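Local structure of Non-structural protein (Porcine reproductive and respiratory syndrome virus, 3IFU) at residues 8-13 / 26-31; 17-22 / 147-152; 41-46 / 55-60; 79-84 / 96-101. The protein serves as the zinc-binding, papain-like cysteine leader protease Nsp1alpha of the viral polyprotein, and probably suppresses interferon-beta production in the infected host. All coordinates share one frame; numbering follows the deposited sequence.

Contact 1 (8-13 / 26-31). With ZN (zinc ion), chain C.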
loop_
_atom_site.group_PDB
_atom_site.type_symbol
_atom_site.label_atom_id
_atom_site.label_comp_id
_atom_site.label_asym_id
_atom_site.label_seq_id
_atom_site.Cartn_x
_atom_site.Cartn_y
_atom_site.Cartn_z
ATOM N N CYS A 8 -15.732 0.056 13.361
ATOM C CA CYS A 8 -15.405 -1.157 14.100
ATOM C C CYS A 8 -16.316 -1.281 15.316
ATOM O O CYS A 8 -16.563 -0.296 16.013
ATOM C CB CYS A 8 -13.949 -1.121 14.566
ATOM S SG CYS A 8 -13.616 -2.181 16.003
ATOM N N THR A 9 -16.798 -2.491 15.577
ATOM C CA THR A 9 -17.685 -2.725 16.709
ATOM C C THR A 9 -17.208 -3.885 17.567
ATOM O O THR A 9 -18.015 -4.688 18.031
ATOM C CB THR A 9 -19.123 -3.041 16.254
ATOM O OG1 THR A 9 -19.496 -2.157 15.193
ATOM C CG2 THR A 9 -20.098 -2.851 17.417
ATOM N N CYS A 10 -15.899 -3.981 17.760
ATOM C CA CYS A 10 -15.324 -5.037 18.582
ATOM C C CYS A 10 -15.200 -4.513 20.008
ATOM O O CYS A 10 -15.402 -3.325 20.255
ATOM C CB CYS A 10 -13.933 -5.425 18.067
ATOM S SG CYS A 10 -13.888 -6.327 16.501
ATOM N N THR A 11 -14.886 -5.397 20.950
ATOM C CA THR A 11 -14.706 -4.966 22.331
ATOM C C THR A 11 -13.535 -3.971 22.298
ATOM O O THR A 11 -12.538 -4.201 21.617
ATOM C CB THR A 11 -14.382 -6.172 23.241
ATOM O OG1 THR A 11 -13.213 -6.840 22.756
ATOM C CG2 THR A 11 -15.541 -7.155 23.242
ATOM N N PRO A 12 -13.637 -2.853 23.036
ATOM C CA PRO A 12 -12.564 -1.853 23.039
ATOM C C PRO A 12 -11.171 -2.340 23.422
ATOM O O PRO A 12 -10.212 -1.566 23.352
ATOM C CB PRO A 12 -13.093 -0.790 23.997
ATOM C CG PRO A 12 -13.832 -1.606 24.990
ATOM C CD PRO A 12 -14.602 -2.573 24.114
ATOM N N ASN A 13 -11.044 -3.603 23.823
ATOM C CA ASN A 13 -9.730 -4.120 24.193
ATOM C C ASN A 13 -9.033 -4.776 22.996
ATOM O O ASN A 13 -7.959 -5.370 23.134
ATOM C CB ASN A 13 -9.841 -5.106 25.359
ATOM C CG ASN A 13 -10.336 -6.466 24.932
ATOM O OD1 ASN A 13 -11.404 -6.597 24.339
ATOM N ND2 ASN A 13 -9.558 -7.494 25.240
ATOM N N THR A 26 -7.219 -4.140 14.859
ATOM C CA THR A 26 -6.401 -5.296 14.532
ATOM C C THR A 26 -7.245 -6.538 14.243
ATOM O O THR A 26 -6.843 -7.413 13.480
ATOM C CB THR A 26 -5.424 -5.584 15.692
ATOM O OG1 THR A 26 -4.339 -4.650 15.642
ATOM C CG2 THR A 26 -4.874 -6.982 15.605
ATOM N N ARG A 27 -8.427 -6.600 14.845
ATOM C CA ARG A 27 -9.328 -7.740 14.681
ATOM C C ARG A 27 -10.160 -7.818 13.401
ATOM O O ARG A 27 -10.151 -8.845 12.724
ATOM C CB ARG A 27 -10.285 -7.828 15.877
ATOM C CG ARG A 27 -9.743 -8.581 17.067
ATOM C CD ARG A 27 -10.779 -9.590 17.556
ATOM N NE ARG A 27 -11.687 -9.075 18.580
ATOM C CZ ARG A 27 -11.321 -8.760 19.823
ATOM N NH1 ARG A 27 -10.057 -8.899 20.208
ATOM N NH2 ARG A 27 -12.225 -8.322 20.692
ATOM N N CYS A 28 -10.891 -6.748 13.086
ATOM C CA CYS A 28 -11.766 -6.724 11.911
ATOM C C CYS A 28 -11.297 -5.839 10.761
ATOM O O CYS A 28 -11.965 -5.769 9.729
ATOM C CB CYS A 28 -13.173 -6.285 12.317
ATOM S SG CYS A 28 -13.281 -4.563 12.846
ATOM N N LEU A 29 -10.171 -5.152 10.946
ATOM C CA LEU A 29 -9.610 -4.288 9.907
ATOM C C LEU A 29 -10.523 -3.126 9.508
ATOM O O LEU A 29 -10.379 -2.556 8.425
ATOM C CB LEU A 29 -9.267 -5.128 8.675
ATOM C CG LEU A 29 -8.429 -6.369 8.990
ATOM C CD1 LEU A 29 -8.381 -7.320 7.798
ATOM C CD2 LEU A 29 -7.038 -5.923 9.399
ATOM N N SER A 30 -11.464 -2.774 10.380
ATOM C CA SER A 30 -12.372 -1.669 10.105
ATOM C C SER A 30 -11.901 -0.449 10.874
ATOM O O SER A 30 -11.290 -0.584 11.937
ATOM C CB SER A 30 -13.792 -2.029 10.531
ATOM O OG SER A 30 -14.244 -3.190 9.852
ATOM N N ALA A 31 -12.181 0.737 10.339
ATOM C CA ALA A 31 -11.788 1.989 10.986
ATOM C C ALA A 31 -12.281 2.045 12.430
ATOM O O ALA A 31 -13.391 1.617 12.731
ATOM C CB ALA A 31 -12.337 3.175 10.204
HETATM ZN ZN ZN C . -12.809 -4.463 15.243
#
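Cys8, Cys10 and Cys28 bring the two loops together on a shared zinc ion. The metal lies 2.5 Å from Cys8 SG and 2.4 Å from Cys28 SG, with Cys10 SG a third ligand and Cys25 the fourth. The sulfurs turn inward through different first torsions: in Cys8 SG is anti to the backbone N (chi1 157°), in Cys28 it sits between N and the carbonyl carbon (chi1 68°).

Hydrogen bonds support the ligands. Cys10 N donates to Cys8 SG over 3.4 Å in a fairly straight bond (166°), and Ser30 N reaches Cys28 SG weakly; such N-H groups probably ease the negative charge of thiolates. Across the loops, Cys8 N bonds to Ala31 O at 2.9 Å. At the far end Arg27 bends its long chain, and Thr11 OG1 lies at the edge of its guanidinium, in plane, 2.7 Å from Arg27 NH2; the N-H points poorly at it, so the bond is weak.

Apolar contact comes from Arg27 CB, 4.0 Å from Cys10 SG, and from Cys8 CB against Ser30 CB. Leu29 and Ser30 also meet prolines of the second subunit. Four cysteines in a Cys-X-Cys and a Cys-X-X-Cys pair form the Cys4 zinc finger at the N-terminus of Nsp1alpha.

Contact 2 (17-22 / 147-152)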
loop_
_atom_site.group_PDB
_atom_site.type_symbol
_atom_site.label_atom_id
_atom_site.label_comp_id
_atom_site.label_asym_id
_atom_site.label_seq_id
_atom_site.Cartn_x
_atom_site.Cartn_y
_atom_site.Cartn_z
ATOM N N PHE A 17 -4.000 -0.364 15.104
ATOM C CA PHE A 17 -2.822 -0.055 14.296
ATOM C C PHE A 17 -3.138 1.196 13.489
ATOM O O PHE A 17 -4.298 1.563 13.348
ATOM C CB PHE A 17 -2.439 -1.240 13.385
ATOM C CG PHE A 17 -3.431 -1.545 12.285
ATOM C CD1 PHE A 17 -3.379 -0.868 11.064
ATOM C CD2 PHE A 17 -4.381 -2.563 12.447
ATOM C CE1 PHE A 17 -4.257 -1.206 10.017
ATOM C CE2 PHE A 17 -5.258 -2.905 11.413
ATOM C CZ PHE A 17 -5.194 -2.227 10.194
ATOM N N VAL A 18 -2.112 1.868 12.985
ATOM C CA VAL A 18 -2.319 3.083 12.207
ATOM C C VAL A 18 -1.782 2.954 10.781
ATOM O O VAL A 18 -0.619 2.603 10.571
ATOM C CB VAL A 18 -1.655 4.287 12.904
ATOM C CG1 VAL A 18 -2.040 5.578 12.217
ATOM C CG2 VAL A 18 -2.070 4.322 14.351
ATOM N N ALA A 19 -2.651 3.217 9.806
ATOM C CA ALA A 19 -2.307 3.159 8.381
ATOM C C ALA A 19 -2.670 4.529 7.824
ATOM O O ALA A 19 -3.799 5.000 7.989
ATOM C CB ALA A 19 -3.098 2.069 7.680
ATOM N N GLU A 20 -1.708 5.166 7.165
ATOM C CA GLU A 20 -1.903 6.513 6.653
ATOM C C GLU A 20 -2.519 7.324 7.798
ATOM O O GLU A 20 -1.957 7.368 8.891
ATOM C CB GLU A 20 -2.782 6.501 5.399
ATOM C CG GLU A 20 -2.087 5.814 4.219
ATOM C CD GLU A 20 -2.502 6.359 2.856
ATOM O OE1 GLU A 20 -2.431 7.590 2.660
ATOM O OE2 GLU A 20 -2.882 5.557 1.976
ATOM N N GLY A 21 -3.661 7.955 7.588
ATOM C CA GLY A 21 -4.230 8.719 8.686
ATOM C C GLY A 21 -4.991 7.890 9.710
ATOM O O GLY A 21 -4.772 8.023 10.913
ATOM N N GLN A 22 -5.873 7.026 9.204
ATOM C CA GLN A 22 -6.741 6.151 9.991
ATOM C C GLN A 22 -6.178 5.198 11.036
ATOM O O GLN A 22 -5.122 4.590 10.878
ATOM C CB GLN A 22 -7.620 5.301 9.062
ATOM C CG GLN A 22 -8.906 5.954 8.589
ATOM C CD GLN A 22 -9.791 6.403 9.728
ATOM O OE1 GLN A 22 -10.003 5.670 10.708
ATOM N NE2 GLN A 22 -10.330 7.615 9.606
ATOM N N VAL A 147 9.750 5.352 13.036
ATOM C CA VAL A 147 9.294 4.592 11.881
ATOM C C VAL A 147 7.910 5.094 11.494
ATOM O O VAL A 147 7.227 5.737 12.292
ATOM C CB VAL A 147 9.201 3.059 12.163
ATOM C CG1 VAL A 147 10.549 2.519 12.597
ATOM C CG2 VAL A 147 8.136 2.772 13.200
ATOM N N SER A 148 7.504 4.794 10.265
ATOM C CA SER A 148 6.199 5.194 9.757
ATOM C C SER A 148 5.866 4.323 8.557
ATOM O O SER A 148 6.749 3.666 7.990
ATOM C CB SER A 148 6.210 6.667 9.333
ATOM O OG SER A 148 4.923 7.087 8.906
ATOM N N ASP A 149 4.594 4.314 8.171
ATOM C CA ASP A 149 4.171 3.522 7.024
ATOM C C ASP A 149 4.242 4.374 5.755
ATOM O O ASP A 149 3.961 3.915 4.651
ATOM C CB ASP A 149 2.758 2.971 7.258
ATOM C CG ASP A 149 1.695 4.050 7.264
ATOM O OD1 ASP A 149 1.869 5.081 7.949
ATOM O OD2 ASP A 149 0.669 3.853 6.583
ATOM N N LYS A 150 4.643 5.625 5.930
ATOM C CA LYS A 150 4.780 6.559 4.820
ATOM C C LYS A 150 6.068 7.361 5.001
ATOM O O LYS A 150 6.577 7.485 6.112
ATOM C CB LYS A 150 3.568 7.498 4.764
ATOM C CG LYS A 150 2.314 6.862 4.167
ATOM C CD LYS A 150 2.483 6.643 2.664
ATOM C CE LYS A 150 1.206 6.147 1.994
ATOM N NZ LYS A 150 0.842 4.767 2.427
ATOM N N PRO A 151 6.620 7.899 3.904
ATOM C CA PRO A 151 7.853 8.688 3.965
ATOM C C PRO A 151 7.669 9.907 4.856
ATOM O O PRO A 151 6.552 10.397 5.019
ATOM C CB PRO A 151 8.078 9.087 2.509
ATOM C CG PRO A 151 7.424 7.994 1.745
ATOM C CD PRO A 151 6.150 7.787 2.515
ATOM N N PHE A 152 8.761 10.385 5.438
ATOM C CA PHE A 152 8.707 11.566 6.289
ATOM C C PHE A 152 10.046 12.291 6.325
ATOM O O PHE A 152 11.090 11.704 6.046
ATOM C CB PHE A 152 8.262 11.209 7.725
ATOM C CG PHE A 152 9.189 10.261 8.463
ATOM C CD1 PHE A 152 8.994 8.881 8.403
ATOM C CD2 PHE A 152 10.227 10.757 9.264
ATOM C CE1 PHE A 152 9.812 8.006 9.133
ATOM C CE2 PHE A 152 11.059 9.895 10.003
ATOM C CZ PHE A 152 10.852 8.518 9.941
HETATM O O HOH W 1 0.477 6.574 9.641
#
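Asp149 holds the backbone of Glu20 in a largely polar, side-chain-to-main-chain contact, made where the turn after strand 16-18 meets the residues following strand 147-148. Glu20 N donates to Asp149 OD2 at 2.8 Å and almost straight (174°), arriving on the syn side of the carboxylate and 19° out of its plane. The second oxygen works through solvent: a water 2.7 Å from Asp149 OD1 donates to it and also to Glu20 O. One carboxylate thus holds the N-H of a residue directly and its C=O through a water, which a short, two-pronged acid suits well. Behind it, Asp149 N makes a weak hydrogen bond to Ser79 OG.

Outside this clasp, Glu20 and Lys150 meet loosely. Lys150 NZ is 3.6 Å from Glu20 CG, while the salt bridge to Glu20 OE2 is long at 3.8 Å. Both residues also pack against their counterparts in the second subunit, Glu20 on Lys150 and Lys150 on Glu20 of that chain.

Within the turn Ala19 N bonds to Gln22 O, closing a beta-hairpin between strands 16-18 and 23-25. The arrangement is that of a zinc-finger hairpin whose turn is tied to the protease part by a buried aspartate.

Contact 3 (41-46 / 55-60)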
loop_
_atom_site.group_PDB
_atom_site.type_symbol
_atom_site.label_atom_id
_atom_site.label_comp_id
_atom_site.label_asym_id
_atom_site.label_seq_id
_atom_site.Cartn_x
_atom_site.Cartn_y
_atom_site.Cartn_z
ATOM N N VAL A 41 -8.368 5.435 28.243
ATOM C CA VAL A 41 -7.346 5.139 29.242
ATOM C C VAL A 41 -6.285 6.235 29.193
ATOM O O VAL A 41 -5.281 6.116 28.493
ATOM C CB VAL A 41 -6.690 3.764 28.971
ATOM C CG1 VAL A 41 -5.633 3.470 30.014
ATOM C CG2 VAL A 41 -7.748 2.679 28.982
ATOM N N PRO A 42 -6.501 7.321 29.948
ATOM C CA PRO A 42 -5.592 8.470 30.017
ATOM C C PRO A 42 -4.111 8.126 30.057
ATOM O O PRO A 42 -3.290 8.845 29.488
ATOM C CB PRO A 42 -6.051 9.188 31.279
ATOM C CG PRO A 42 -7.538 8.959 31.251
ATOM C CD PRO A 42 -7.626 7.487 30.890
ATOM N N GLU A 43 -3.769 7.026 30.718
ATOM C CA GLU A 43 -2.372 6.623 30.840
ATOM C C GLU A 43 -1.746 6.164 29.522
ATOM O O GLU A 43 -0.530 5.971 29.445
ATOM C CB GLU A 43 -2.233 5.505 31.883
ATOM C CG GLU A 43 -3.026 5.735 33.167
ATOM C CD GLU A 43 -4.453 5.210 33.079
ATOM O OE1 GLU A 43 -4.634 3.971 33.060
ATOM O OE2 GLU A 43 -5.394 6.032 33.024
ATOM N N LEU A 44 -2.569 5.993 28.486
ATOM C CA LEU A 44 -2.076 5.545 27.181
ATOM C C LEU A 44 -2.133 6.602 26.078
ATOM O O LEU A 44 -2.465 6.284 24.938
ATOM C CB LEU A 44 -2.857 4.313 26.719
ATOM C CG LEU A 44 -2.683 3.000 27.479
ATOM C CD1 LEU A 44 -3.581 1.946 26.863
ATOM C CD2 LEU A 44 -1.232 2.559 27.425
ATOM N N GLY A 45 -1.804 7.847 26.419
ATOM C CA GLY A 45 -1.814 8.935 25.451
ATOM C C GLY A 45 -2.822 8.823 24.321
ATOM O O GLY A 45 -4.018 8.614 24.549
ATOM N N VAL A 46 -2.331 8.970 23.094
ATOM C CA VAL A 46 -3.167 8.885 21.895
ATOM C C VAL A 46 -3.820 7.511 21.740
ATOM O O VAL A 46 -4.972 7.407 21.310
ATOM C CB VAL A 46 -2.337 9.176 20.628
ATOM C CG1 VAL A 46 -3.211 9.071 19.389
ATOM C CG2 VAL A 46 -1.719 10.557 20.733
ATOM N N GLU A 55 -6.288 -5.511 31.196
ATOM C CA GLU A 55 -5.728 -5.450 32.533
ATOM C C GLU A 55 -4.658 -4.354 32.645
ATOM O O GLU A 55 -4.816 -3.286 32.059
ATOM C CB GLU A 55 -5.164 -6.824 32.868
ATOM C CG GLU A 55 -6.174 -7.938 32.816
ATOM C CD GLU A 55 -5.592 -9.244 33.297
ATOM O OE1 GLU A 55 -6.344 -10.231 33.375
ATOM O OE2 GLU A 55 -4.381 -9.280 33.600
ATOM N N PRO A 56 -3.567 -4.585 33.407
ATOM C CA PRO A 56 -2.566 -3.516 33.486
ATOM C C PRO A 56 -2.074 -3.037 32.130
ATOM O O PRO A 56 -2.640 -3.364 31.088
ATOM C CB PRO A 56 -1.441 -4.156 34.294
ATOM C CG PRO A 56 -2.179 -5.035 35.242
ATOM C CD PRO A 56 -3.216 -5.676 34.344
ATOM N N LEU A 57 -0.996 -2.269 32.164
ATOM C CA LEU A 57 -0.408 -1.723 30.961
ATOM C C LEU A 57 0.930 -2.377 30.643
ATOM O O LEU A 57 1.128 -2.876 29.540
ATOM C CB LEU A 57 -0.223 -0.211 31.124
ATOM C CG LEU A 57 -1.427 0.712 30.905
ATOM C CD1 LEU A 57 -2.678 0.146 31.554
ATOM C CD2 LEU A 57 -1.094 2.085 31.463
ATOM N N ARG A 58 1.824 -2.364 31.632
ATOM C CA ARG A 58 3.186 -2.902 31.563
ATOM C C ARG A 58 4.136 -1.838 31.005
ATOM O O ARG A 58 5.356 -1.985 31.052
ATOM C CB ARG A 58 3.258 -4.223 30.765
ATOM C CG ARG A 58 3.325 -4.126 29.249
ATOM C CD ARG A 58 3.222 -5.511 28.591
ATOM N NE ARG A 58 4.471 -6.280 28.647
ATOM C CZ ARG A 58 4.682 -7.351 29.414
ATOM N NH1 ARG A 58 3.727 -7.809 30.215
ATOM N NH2 ARG A 58 5.854 -7.976 29.368
ATOM N N TRP A 59 3.548 -0.762 30.487
ATOM C CA TRP A 59 4.270 0.405 29.973
ATOM C C TRP A 59 3.246 1.502 29.718
ATOM O O TRP A 59 2.065 1.214 29.511
ATOM C CB TRP A 59 5.094 0.106 28.702
ATOM C CG TRP A 59 4.388 -0.538 27.540
ATOM C CD1 TRP A 59 4.586 -1.804 27.071
ATOM C CD2 TRP A 59 3.423 0.065 26.664
ATOM N NE1 TRP A 59 3.811 -2.027 25.961
ATOM C CE2 TRP A 59 3.084 -0.898 25.690
ATOM C CE3 TRP A 59 2.810 1.324 26.609
ATOM C CZ2 TRP A 59 2.160 -0.646 24.674
ATOM C CZ3 TRP A 59 1.892 1.577 25.602
ATOM C CH2 TRP A 59 1.574 0.594 24.647
ATOM N N THR A 60 3.683 2.758 29.752
ATOM C CA THR A 60 2.757 3.869 29.555
ATOM C C THR A 60 3.069 4.749 28.344
ATOM O O THR A 60 4.154 4.673 27.766
ATOM C CB THR A 60 2.676 4.745 30.842
ATOM O OG1 THR A 60 1.303 4.892 31.229
ATOM C CG2 THR A 60 3.290 6.130 30.618
#
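The indole of Trp59 is met by Leu44, whose CD2 comes obliquely to Trp59 CZ3 at 3.7 Å, the two side chains lying roughly perpendicular. Away from the leucine, NE1 of the ring donates to Tyr106 O, which should help hold the rotation of the indole, and Leu47 also touches it. A large indole suits the place because its benzo end meets Leu44 while NE1 bonds elsewhere.

The same methyl, Leu44 CD2, lies 3.9 Å from Leu57 CG, and these two leucines run antiparallel alongside each other. Leu57 CD2 in turn rests 3.6 Å from Glu43 CB, so the glutamate contributes its aliphatic base here.

One polar bond completes the contact. Thr60 OG1 donates to Glu43 O at 2.8 Å, tilted 27° from the carbonyl plane, and Glu43 also shares a backbone bond with Leu61.

What presents Glu43 and Leu44 is a pair of overlapping type I turns, Val41 to Leu44 and Pro42 to Gly45, the first closed by Leu44 N to Val41 O at 2.7 Å. Pro42, with its fixed phi, suits the second position of that turn. The whole is loop-on-loop packing at the surface, joining turns of the zinc-finger region to the loop segment 55-60.

Contact 4 (79-84 / 96-101)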
loop_
_atom_site.group_PDB
_atom_site.type_symbol
_atom_site.label_atom_id
_atom_site.label_comp_id
_atom_site.label_asym_id
_atom_site.label_seq_id
_atom_site.Cartn_x
_atom_site.Cartn_y
_atom_site.Cartn_z
ATOM N N SER A 79 2.306 2.428 13.665
ATOM C CA SER A 79 2.255 2.662 12.234
ATOM C C SER A 79 2.987 1.574 11.433
ATOM O O SER A 79 2.801 1.459 10.228
ATOM C CB SER A 79 2.858 4.041 11.953
ATOM O OG SER A 79 3.034 4.266 10.573
ATOM N N ALA A 80 3.811 0.766 12.100
ATOM C CA ALA A 80 4.554 -0.288 11.414
ATOM C C ALA A 80 3.864 -1.652 11.449
ATOM O O ALA A 80 4.247 -2.567 10.707
ATOM C CB ALA A 80 5.951 -0.399 11.999
ATOM N N ILE A 81 2.838 -1.783 12.288
ATOM C CA ILE A 81 2.115 -3.044 12.418
ATOM C C ILE A 81 1.539 -3.607 11.105
ATOM O O ILE A 81 1.812 -4.759 10.748
ATOM C CB ILE A 81 0.988 -2.933 13.479
ATOM C CG1 ILE A 81 1.594 -2.498 14.821
ATOM C CG2 ILE A 81 0.287 -4.273 13.642
ATOM C CD1 ILE A 81 0.662 -2.593 15.989
ATOM N N PHE A 82 0.764 -2.803 10.385
ATOM C CA PHE A 82 0.179 -3.255 9.130
ATOM C C PHE A 82 1.205 -3.591 8.035
ATOM O O PHE A 82 1.140 -4.667 7.439
ATOM C CB PHE A 82 -0.820 -2.222 8.590
ATOM C CG PHE A 82 -1.448 -2.625 7.294
ATOM C CD1 PHE A 82 -2.366 -3.669 7.245
ATOM C CD2 PHE A 82 -1.063 -2.019 6.104
ATOM C CE1 PHE A 82 -2.886 -4.114 6.029
ATOM C CE2 PHE A 82 -1.577 -2.457 4.885
ATOM C CZ PHE A 82 -2.491 -3.509 4.851
ATOM N N PRO A 83 2.151 -2.678 7.734
ATOM C CA PRO A 83 3.145 -2.973 6.693
ATOM C C PRO A 83 3.950 -4.252 6.945
ATOM O O PRO A 83 4.189 -5.035 6.022
ATOM C CB PRO A 83 4.027 -1.731 6.698
ATOM C CG PRO A 83 3.072 -0.668 7.065
ATOM C CD PRO A 83 2.290 -1.286 8.194
ATOM N N ILE A 84 4.378 -4.458 8.188
ATOM C CA ILE A 84 5.144 -5.659 8.522
ATOM C C ILE A 84 4.278 -6.906 8.343
ATOM O O ILE A 84 4.744 -7.926 7.848
ATOM C CB ILE A 84 5.682 -5.617 9.977
ATOM C CG1 ILE A 84 6.764 -4.542 10.103
ATOM C CG2 ILE A 84 6.229 -6.975 10.365
ATOM C CD1 ILE A 84 7.161 -4.225 11.527
ATOM N N GLN A 96 -4.170 -14.078 10.700
ATOM C CA GLN A 96 -3.346 -14.703 11.715
ATOM C C GLN A 96 -2.087 -13.870 11.910
ATOM O O GLN A 96 -1.710 -13.544 13.028
ATOM C CB GLN A 96 -2.980 -16.113 11.274
ATOM C CG GLN A 96 -2.290 -16.927 12.326
ATOM C CD GLN A 96 -1.147 -17.713 11.745
ATOM O OE1 GLN A 96 -0.094 -17.152 11.421
ATOM N NE2 GLN A 96 -1.347 -19.020 11.587
ATOM N N ARG A 97 -1.452 -13.521 10.800
ATOM C CA ARG A 97 -0.234 -12.719 10.812
ATOM C C ARG A 97 -0.422 -11.360 11.492
ATOM O O ARG A 97 0.394 -10.963 12.318
ATOM C CB ARG A 97 0.243 -12.507 9.380
ATOM C CG ARG A 97 1.647 -12.003 9.288
ATOM C CD ARG A 97 2.590 -13.002 9.915
ATOM N NE ARG A 97 3.905 -12.422 10.139
ATOM C CZ ARG A 97 4.873 -13.028 10.806
ATOM N NH1 ARG A 97 4.660 -14.231 11.313
ATOM N NH2 ARG A 97 6.047 -12.439 10.957
ATOM N N MET A 98 -1.491 -10.647 11.133
ATOM C CA MET A 98 -1.785 -9.337 11.710
ATOM C C MET A 98 -1.881 -9.433 13.223
ATOM O O MET A 98 -1.305 -8.619 13.952
ATOM C CB MET A 98 -3.097 -8.792 11.139
ATOM C CG MET A 98 -3.700 -7.591 11.891
ATOM S SD MET A 98 -2.625 -6.132 12.141
ATOM C CE MET A 98 -2.450 -5.500 10.501
ATOM N N VAL A 99 -2.601 -10.447 13.686
ATOM C CA VAL A 99 -2.798 -10.680 15.111
ATOM C C VAL A 99 -1.503 -10.999 15.885
ATOM O O VAL A 99 -1.322 -10.524 17.011
ATOM C CB VAL A 99 -3.831 -11.805 15.319
ATOM C CG1 VAL A 99 -3.971 -12.128 16.783
ATOM C CG2 VAL A 99 -5.170 -11.377 14.740
ATOM N N ARG A 100 -0.607 -11.786 15.288
ATOM C CA ARG A 100 0.657 -12.147 15.936
ATOM C C ARG A 100 1.636 -10.973 15.938
ATOM O O ARG A 100 2.382 -10.780 16.896
ATOM C CB ARG A 100 1.308 -13.331 15.222
ATOM C CG ARG A 100 0.409 -14.547 15.072
ATOM C CD ARG A 100 0.289 -15.327 16.361
ATOM N NE ARG A 100 1.557 -15.946 16.736
ATOM C CZ ARG A 100 1.739 -16.644 17.850
ATOM N NH1 ARG A 100 0.733 -16.809 18.691
ATOM N NH2 ARG A 100 2.924 -17.171 18.127
ATOM N N VAL A 101 1.635 -10.201 14.853
ATOM C CA VAL A 101 2.508 -9.038 14.717
ATOM C C VAL A 101 2.150 -7.930 15.721
ATOM O O VAL A 101 3.035 -7.324 16.327
ATOM C CB VAL A 101 2.430 -8.465 13.294
ATOM C CG1 VAL A 101 3.145 -7.126 13.225
ATOM C CG2 VAL A 101 3.042 -9.443 12.320
#
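Met98 reaches from helix 94-108 to helix 81-87 and makes its contacts with the outer part of its chain. From CB the chain sets off with CG anti to the backbone N (chi1 166°), and CG brushes the carbonyl oxygen of Thr26, in the zinc-finger region. It then bends at chi2 and again at chi3 (69°). The sulfur lies 3.8 Å from Ile81 CG2, the two side chains crossing at about a right angle. The terminal methyl goes furthest: CE is 3.7 Å from Phe82 CA and equally far from Phe82 CD1. It is the methyl, not the sulfur, that comes to the ring, at its edge and near its plane. A flexible, unbranched residue suits a site where one chain must thread past a branched isoleucine and still reach the backbone beyond it.

Val101, one turn further along the same helix, fills the neighbouring place with less reach. Its CG1 lies 3.7 Å from Ile81 O and 4.1 Å from Ile81 CG2, and the same methyl is 4.2 Å from Ile84 CG2, so it nestles between two isoleucines one turn apart. Ile81 also packs on Ala102 and Ile105, extending the interface along helix 94-108, and Phe82 meets Gly137 of the second subunit.

Between these two segments the side-chain contacts are all apolar; Val101 CG1 also touches the carbonyl of Ile81. The association therefore rests on dispersion and the hydrophobic effect, and any specificity probably comes from the fit of branched and bent chains and not from directional bonds.

Contacts 1, 2 and 4 touch one another; contact 4 lies about 14 Å from contact 1 and about 13 Å from contact 2, centre to centre. Met98 meets Thr26 beside the first zinc site, with its side chain about 10 Å from a bound zinc. Phe17 links three of them: it touches Thr26 and Leu29 of contact 1 and Phe82 of contact 4, while belonging to a segment of contact 2. Ser79 and Pro83 meet Asp149, carrying the helix pair to contact 2. Contact 3 stands apart, nearest atoms about 7 Å from contacts 1 and 2, yet the side chain of Trp59 is about 8 Å from that of Met180, which with Cys70, Cys76 and His146 binds the second zinc.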